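Local atomic coordinates of putative aminotransferase (Actinomadura melliaura, PDB entry 4ZWV), a protein that probably acts as a pyridoxal 5'-phosphate-dependent sugar aminotransferase in making the aminopentose of the indolocarbazole AT2433. Residues 128-140 against 285-297. Sequence-based numbering, arbitrary orientation.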
loop_
_atom_site.group_PDB
_atom_site.type_symbol
_atom_site.label_atom_id
_atom_site.label_comp_id
_atom_site.label_asym_id
_atom_site.label_seq_id
_atom_site.Cartn_x
_atom_site.Cartn_y
_atom_site.Cartn_z
ATOM N N VAL A 128 7.222 -18.403 6.847
ATOM C CA VAL A 128 8.365 -19.120 6.288
ATOM C C VAL A 128 8.672 -18.524 4.923
ATOM O O VAL A 128 7.766 -18.243 4.139
ATOM C CB VAL A 128 8.129 -20.642 6.189
ATOM C CG1 VAL A 128 7.880 -21.234 7.582
ATOM C CG2 VAL A 128 6.990 -20.984 5.250
ATOM N N VAL A 129 9.951 -18.282 4.669
ATOM C CA VAL A 129 10.373 -17.627 3.438
ATOM C C VAL A 129 11.114 -18.606 2.543
ATOM O O VAL A 129 12.112 -19.206 2.958
ATOM C CB VAL A 129 11.269 -16.405 3.724
ATOM C CG1 VAL A 129 11.659 -15.719 2.414
ATOM C CG2 VAL A 129 10.536 -15.415 4.615
ATOM N N HIS A 130 10.618 -18.774 1.320
ATOM C CA HIS A 130 11.297 -19.612 0.330
ATOM C C HIS A 130 12.435 -18.785 -0.268
ATOM O O HIS A 130 12.373 -18.311 -1.408
ATOM C CB HIS A 130 10.318 -20.091 -0.735
ATOM C CG HIS A 130 9.130 -20.820 -0.185
ATOM N ND1 HIS A 130 9.225 -22.043 0.448
ATOM C CD2 HIS A 130 7.814 -20.500 -0.191
ATOM C CE1 HIS A 130 8.018 -22.446 0.804
ATOM N NE2 HIS A 130 7.143 -21.521 0.433
ATOM N N TRP A 131 13.475 -18.613 0.541
ATOM C CA TRP A 131 14.500 -17.601 0.319
ATOM C C TRP A 131 15.325 -17.859 -0.939
ATOM O O TRP A 131 15.802 -18.971 -1.158
ATOM C CB TRP A 131 15.396 -17.534 1.556
ATOM C CG TRP A 131 16.478 -16.496 1.514
ATOM C CD1 TRP A 131 17.830 -16.717 1.590
ATOM C CD2 TRP A 131 16.306 -15.086 1.394
ATOM N NE1 TRP A 131 18.506 -15.518 1.532
ATOM C CE2 TRP A 131 17.593 -14.504 1.409
ATOM C CE3 TRP A 131 15.190 -14.253 1.268
ATOM C CZ2 TRP A 131 17.788 -13.124 1.303
ATOM C CZ3 TRP A 131 15.386 -12.880 1.167
ATOM C CH2 TRP A 131 16.679 -12.332 1.191
ATOM N N THR A 132 15.463 -16.811 -1.756
ATOM C CA THR A 132 16.120 -16.823 -3.078
ATOM C C THR A 132 15.451 -17.768 -4.077
ATOM O O THR A 132 15.968 -17.971 -5.177
ATOM C CB THR A 132 17.644 -17.162 -3.006
ATOM O OG1 THR A 132 17.853 -18.556 -2.751
ATOM C CG2 THR A 132 18.338 -16.323 -1.948
ATOM N N GLY A 133 14.284 -18.295 -3.723
ATOM C CA GLY A 133 13.526 -19.137 -4.640
ATOM C C GLY A 133 13.505 -20.608 -4.279
ATOM O O GLY A 133 12.872 -21.409 -4.971
ATOM N N TYR A 134 14.188 -20.972 -3.194
ATOM C CA TYR A 134 14.299 -22.385 -2.813
ATOM C C TYR A 134 13.261 -22.761 -1.766
ATOM O O TYR A 134 13.209 -22.167 -0.696
ATOM C CB TYR A 134 15.705 -22.687 -2.292
ATOM C CG TYR A 134 15.918 -24.143 -1.947
ATOM C CD1 TYR A 134 15.875 -25.117 -2.938
ATOM C CD2 TYR A 134 16.165 -24.543 -0.641
ATOM C CE1 TYR A 134 16.081 -26.456 -2.641
ATOM C CE2 TYR A 134 16.372 -25.893 -0.331
ATOM C CZ TYR A 134 16.314 -26.831 -1.335
ATOM O OH TYR A 134 16.513 -28.166 -1.043
ATOM N N PRO A 135 12.422 -23.761 -2.060
ATOM C CA PRO A 135 11.345 -24.023 -1.099
ATOM C C PRO A 135 11.768 -24.673 0.217
ATOM O O PRO A 135 12.642 -25.541 0.262
ATOM C CB PRO A 135 10.414 -24.975 -1.861
ATOM C CG PRO A 135 10.729 -24.733 -3.309
ATOM C CD PRO A 135 12.216 -24.482 -3.326
ATOM N N VAL A 136 11.105 -24.223 1.273
ATOM C CA VAL A 136 11.120 -24.840 2.590
ATOM C C VAL A 136 10.524 -26.248 2.542
ATOM O O VAL A 136 9.675 -26.543 1.696
ATOM C CB VAL A 136 10.312 -23.941 3.582
ATOM C CG1 VAL A 136 10.217 -24.539 4.965
ATOM C CG2 VAL A 136 10.941 -22.537 3.651
ATOM N N ASP A 137 10.983 -27.118 3.442
ATOM C CA ASP A 137 10.429 -28.458 3.596
ATOM C C ASP A 137 9.030 -28.394 4.232
ATOM O O ASP A 137 8.880 -28.546 5.452
ATOM C CB ASP A 137 11.389 -29.293 4.451
ATOM C CG ASP A 137 11.018 -30.765 4.511
ATOM O OD1 ASP A 137 9.896 -31.164 4.110
ATOM O OD2 ASP A 137 11.875 -31.540 4.998
ATOM N N LEU A 138 8.014 -28.185 3.401
ATOM C CA LEU A 138 6.668 -27.904 3.896
ATOM C C LEU A 138 6.019 -29.094 4.597
ATOM O O LEU A 138 5.241 -28.897 5.533
ATOM C CB LEU A 138 5.776 -27.423 2.747
ATOM C CG LEU A 138 6.179 -26.050 2.198
ATOM C CD1 LEU A 138 5.348 -25.753 0.955
ATOM C CD2 LEU A 138 5.986 -24.941 3.228
ATOM N N ASP A 139 6.340 -30.325 4.184
ATOM C CA ASP A 139 5.770 -31.496 4.854
ATOM C C ASP A 139 6.322 -31.620 6.270
ATOM O O ASP A 139 5.605 -31.985 7.201
ATOM C CB ASP A 139 6.064 -32.793 4.087
ATOM C CG ASP A 139 5.285 -32.929 2.781
ATOM O OD1 ASP A 139 4.398 -32.104 2.477
ATOM O OD2 ASP A 139 5.565 -33.909 2.049
ATOM N N ARG A 140 7.610 -31.345 6.429
ATOM C CA ARG A 140 8.211 -31.392 7.756
ATOM C C ARG A 140 7.597 -30.329 8.657
ATOM O O ARG A 140 7.274 -30.583 9.827
ATOM C CB ARG A 140 9.722 -31.207 7.672
ATOM C CG ARG A 140 10.383 -31.277 9.015
ATOM C CD ARG A 140 11.888 -31.238 8.906
ATOM N NE ARG A 140 12.482 -31.178 10.237
ATOM C CZ ARG A 140 13.724 -30.789 10.477
ATOM N NH1 ARG A 140 14.509 -30.432 9.470
ATOM N NH2 ARG A 140 14.178 -30.755 11.723
ATOM N N ARG A 285 21.067 -28.616 -2.967
ATOM C CA ARG A 285 19.608 -28.523 -3.055
ATOM C C ARG A 285 18.983 -29.904 -3.237
ATOM O O ARG A 285 19.543 -30.761 -3.903
ATOM C CB ARG A 285 19.187 -27.607 -4.202
ATOM C CG ARG A 285 19.852 -26.236 -4.193
ATOM C CD ARG A 285 19.642 -25.521 -2.878
ATOM N NE ARG A 285 19.971 -24.104 -3.000
ATOM C CZ ARG A 285 19.832 -23.224 -2.018
ATOM N NH1 ARG A 285 19.370 -23.617 -0.841
ATOM N NH2 ARG A 285 20.146 -21.954 -2.224
ATOM N N SER A 286 17.814 -30.105 -2.641
ATOM C CA SER A 286 17.153 -31.407 -2.672
ATOM C C SER A 286 16.419 -31.641 -3.986
ATOM O O SER A 286 15.812 -30.718 -4.527
ATOM C CB SER A 286 16.176 -31.513 -1.505
ATOM O OG SER A 286 15.451 -32.728 -1.570
ATOM N N PRO A 287 16.454 -32.880 -4.498
ATOM C CA PRO A 287 15.806 -33.185 -5.777
ATOM C C PRO A 287 14.287 -33.348 -5.686
ATOM O O PRO A 287 13.668 -33.658 -6.706
ATOM C CB PRO A 287 16.454 -34.512 -6.184
ATOM C CG PRO A 287 16.762 -35.165 -4.881
ATOM C CD PRO A 287 17.211 -34.035 -3.982
ATOM N N ASP A 288 13.706 -33.164 -4.504
ATOM C CA ASP A 288 12.263 -33.352 -4.345
ATOM C C ASP A 288 11.477 -32.060 -4.544
ATOM O O ASP A 288 10.296 -32.011 -4.237
ATOM C CB ASP A 288 11.931 -33.949 -2.967
ATOM C CG ASP A 288 12.268 -33.016 -1.819
ATOM O OD1 ASP A 288 12.998 -32.031 -2.032
ATOM O OD2 ASP A 288 11.809 -33.269 -0.689
ATOM N N ARG A 289 12.137 -31.019 -5.038
ATOM C CA ARG A 289 11.495 -29.727 -5.215
ATOM C C ARG A 289 12.179 -28.966 -6.332
ATOM O O ARG A 289 13.275 -29.321 -6.757
ATOM C CB ARG A 289 11.523 -28.924 -3.911
ATOM C CG ARG A 289 12.916 -28.497 -3.438
ATOM C CD ARG A 289 12.900 -28.142 -1.951
ATOM N NE ARG A 289 12.869 -29.359 -1.142
ATOM C CZ ARG A 289 13.087 -29.417 0.169
ATOM N NH1 ARG A 289 13.333 -28.311 0.865
ATOM N NH2 ARG A 289 13.075 -30.600 0.786
ATOM N N GLU A 290 11.519 -27.920 -6.817
ATOM C CA GLU A 290 12.070 -27.130 -7.903
ATOM C C GLU A 290 12.027 -25.662 -7.531
ATOM O O GLU A 290 10.945 -25.090 -7.402
ATOM C CB GLU A 290 11.300 -27.375 -9.204
ATOM C CG GLU A 290 11.873 -26.627 -10.399
ATOM C CD GLU A 290 11.169 -26.975 -11.706
ATOM O OE1 GLU A 290 9.919 -26.973 -11.741
ATOM O OE2 GLU A 290 11.873 -27.263 -12.697
ATOM N N GLY A 291 13.204 -25.070 -7.328
ATOM C CA GLY A 291 13.294 -23.665 -6.956
ATOM C C GLY A 291 13.305 -22.740 -8.157
ATOM O O GLY A 291 13.326 -23.187 -9.308
ATOM N N SER A 292 13.287 -21.439 -7.889
ATOM C CA SER A 292 13.177 -20.464 -8.963
ATOM C C SER A 292 14.410 -19.588 -9.131
ATOM O O SER A 292 14.462 -18.780 -10.055
ATOM C CB SER A 292 11.937 -19.594 -8.731
ATOM O OG SER A 292 10.772 -20.403 -8.825
ATOM N N PHE A 293 15.390 -19.742 -8.239
ATOM C CA PHE A 293 16.694 -19.074 -8.398
ATOM C C PHE A 293 16.609 -17.585 -8.724
ATOM O O PHE A 293 17.104 -17.111 -9.745
ATOM C CB PHE A 293 17.519 -19.801 -9.456
ATOM C CG PHE A 293 17.905 -21.181 -9.039
ATOM C CD1 PHE A 293 18.956 -21.373 -8.161
ATOM C CD2 PHE A 293 17.192 -22.279 -9.479
ATOM C CE1 PHE A 293 19.319 -22.651 -7.752
ATOM C CE2 PHE A 293 17.547 -23.556 -9.074
ATOM C CZ PHE A 293 18.613 -23.739 -8.209
ATOM N N TYR A 294 15.961 -16.848 -7.836
ATOM C CA TYR A 294 15.940 -15.398 -7.913
ATOM C C TYR A 294 17.377 -14.880 -8.018
ATOM O O TYR A 294 17.672 -13.993 -8.828
ATOM C CB TYR A 294 15.229 -14.852 -6.676
ATOM C CG TYR A 294 15.098 -13.360 -6.580
ATOM C CD1 TYR A 294 14.443 -12.633 -7.565
ATOM C CD2 TYR A 294 15.584 -12.685 -5.468
ATOM C CE1 TYR A 294 14.298 -11.255 -7.450
ATOM C CE2 TYR A 294 15.442 -11.317 -5.345
ATOM C CZ TYR A 294 14.803 -10.613 -6.340
ATOM O OH TYR A 294 14.660 -9.252 -6.214
ATOM N N VAL A 295 18.254 -15.446 -7.187
ATOM C CA VAL A 295 19.702 -15.239 -7.274
ATOM C C VAL A 295 20.349 -16.600 -7.018
ATOM O O VAL A 295 19.655 -17.542 -6.637
ATOM C CB VAL A 295 20.227 -14.195 -6.249
ATOM C CG1 VAL A 295 19.665 -12.805 -6.546
ATOM C CG2 VAL A 295 19.895 -14.625 -4.827
ATOM N N TYR A 296 21.661 -16.694 -7.201
ATOM C CA TYR A 296 22.387 -17.943 -6.965
ATOM C C TYR A 296 23.368 -17.741 -5.813
ATOM O O TYR A 296 24.322 -16.977 -5.930
ATOM C CB TYR A 296 23.111 -18.387 -8.243
ATOM C CG TYR A 296 23.777 -19.740 -8.126
ATOM C CD1 TYR A 296 23.096 -20.900 -8.470
ATOM C CD2 TYR A 296 25.086 -19.857 -7.664
ATOM C CE1 TYR A 296 23.703 -22.155 -8.352
ATOM C CE2 TYR A 296 25.697 -21.100 -7.545
ATOM C CZ TYR A 296 24.998 -22.240 -7.895
ATOM O OH TYR A 296 25.601 -23.478 -7.772
ATOM N N ASP A 297 23.117 -18.413 -4.692
ATOM C CA ASP A 297 23.942 -18.229 -3.499
ATOM C C ASP A 297 25.128 -19.183 -3.433
ATOM O O ASP A 297 25.019 -20.366 -3.779
ATOM C CB ASP A 297 23.108 -18.411 -2.231
ATOM C CG ASP A 297 22.244 -17.205 -1.920
ATOM O OD1 ASP A 297 22.357 -16.193 -2.640
ATOM O OD2 ASP A 297 21.470 -17.268 -0.940
HETATM O O HOH W 1 21.317 -15.372 0.904
HETATM O O HOH W 2 16.099 -21.350 -5.982
HETATM O O HOH W 3 18.459 -19.815 -5.102
HETATM O O HOH W 4 19.935 -19.498 -0.947
HETATM O O HOH W 5 20.288 -18.990 -4.186
HETATM O O HOH W 6 14.004 -31.788 3.190
#
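Tyr134 lies between Arg285 and Arg289, joining the loop after strand 123-129 of the large-domain sheet to residues 285-297, which lead into strand 296-300 of a separate antiparallel sheet. Its CB sits over one face of the Arg285 guanidinium, near the rim. With CG anti to the backbone N (chi1 -177°), the ring lies against the bent Arg285 chain: CG, CD2 and CE2 meet NH1, CD2 of Tyr134 closest at 3.3 Å from NH1 of Arg285, and CD1 meets CD, which rests over the ring centre. This CH-pi contact adjoins a cation-pi one, the planes 32° apart; Thr107 is the guanidinium's polar partner. From the other side, CD of Arg289 touches CE1 and CZ obliquely. Tyr134 OH accepts a nearly straight bond from Ser286 N (2.8 Å, 170°). It also lies over the Arg289 guanidinium, near its rim. A phenylalanine here would probably keep the stacking but leave Ser286 N without its acceptor.

Long enough to pass the ring, Arg289 gives NH1 to Pro135 O (2.9 Å), while NE salt-bridges Asp288 OD1. Ser292 N binds Gly133 O, and Tyr294 N binds Thr132 O. Glycine suits position 133: a CB would hit Phe293 N and the preceding carbonyl O. Thr132 OG1 shares waters with Val295 O and Asp297 OD2; OD1 binds Ser349. One ring face thus takes up an arginine chain while carbonyls receive N-H groups, uniting packing with directional bonds.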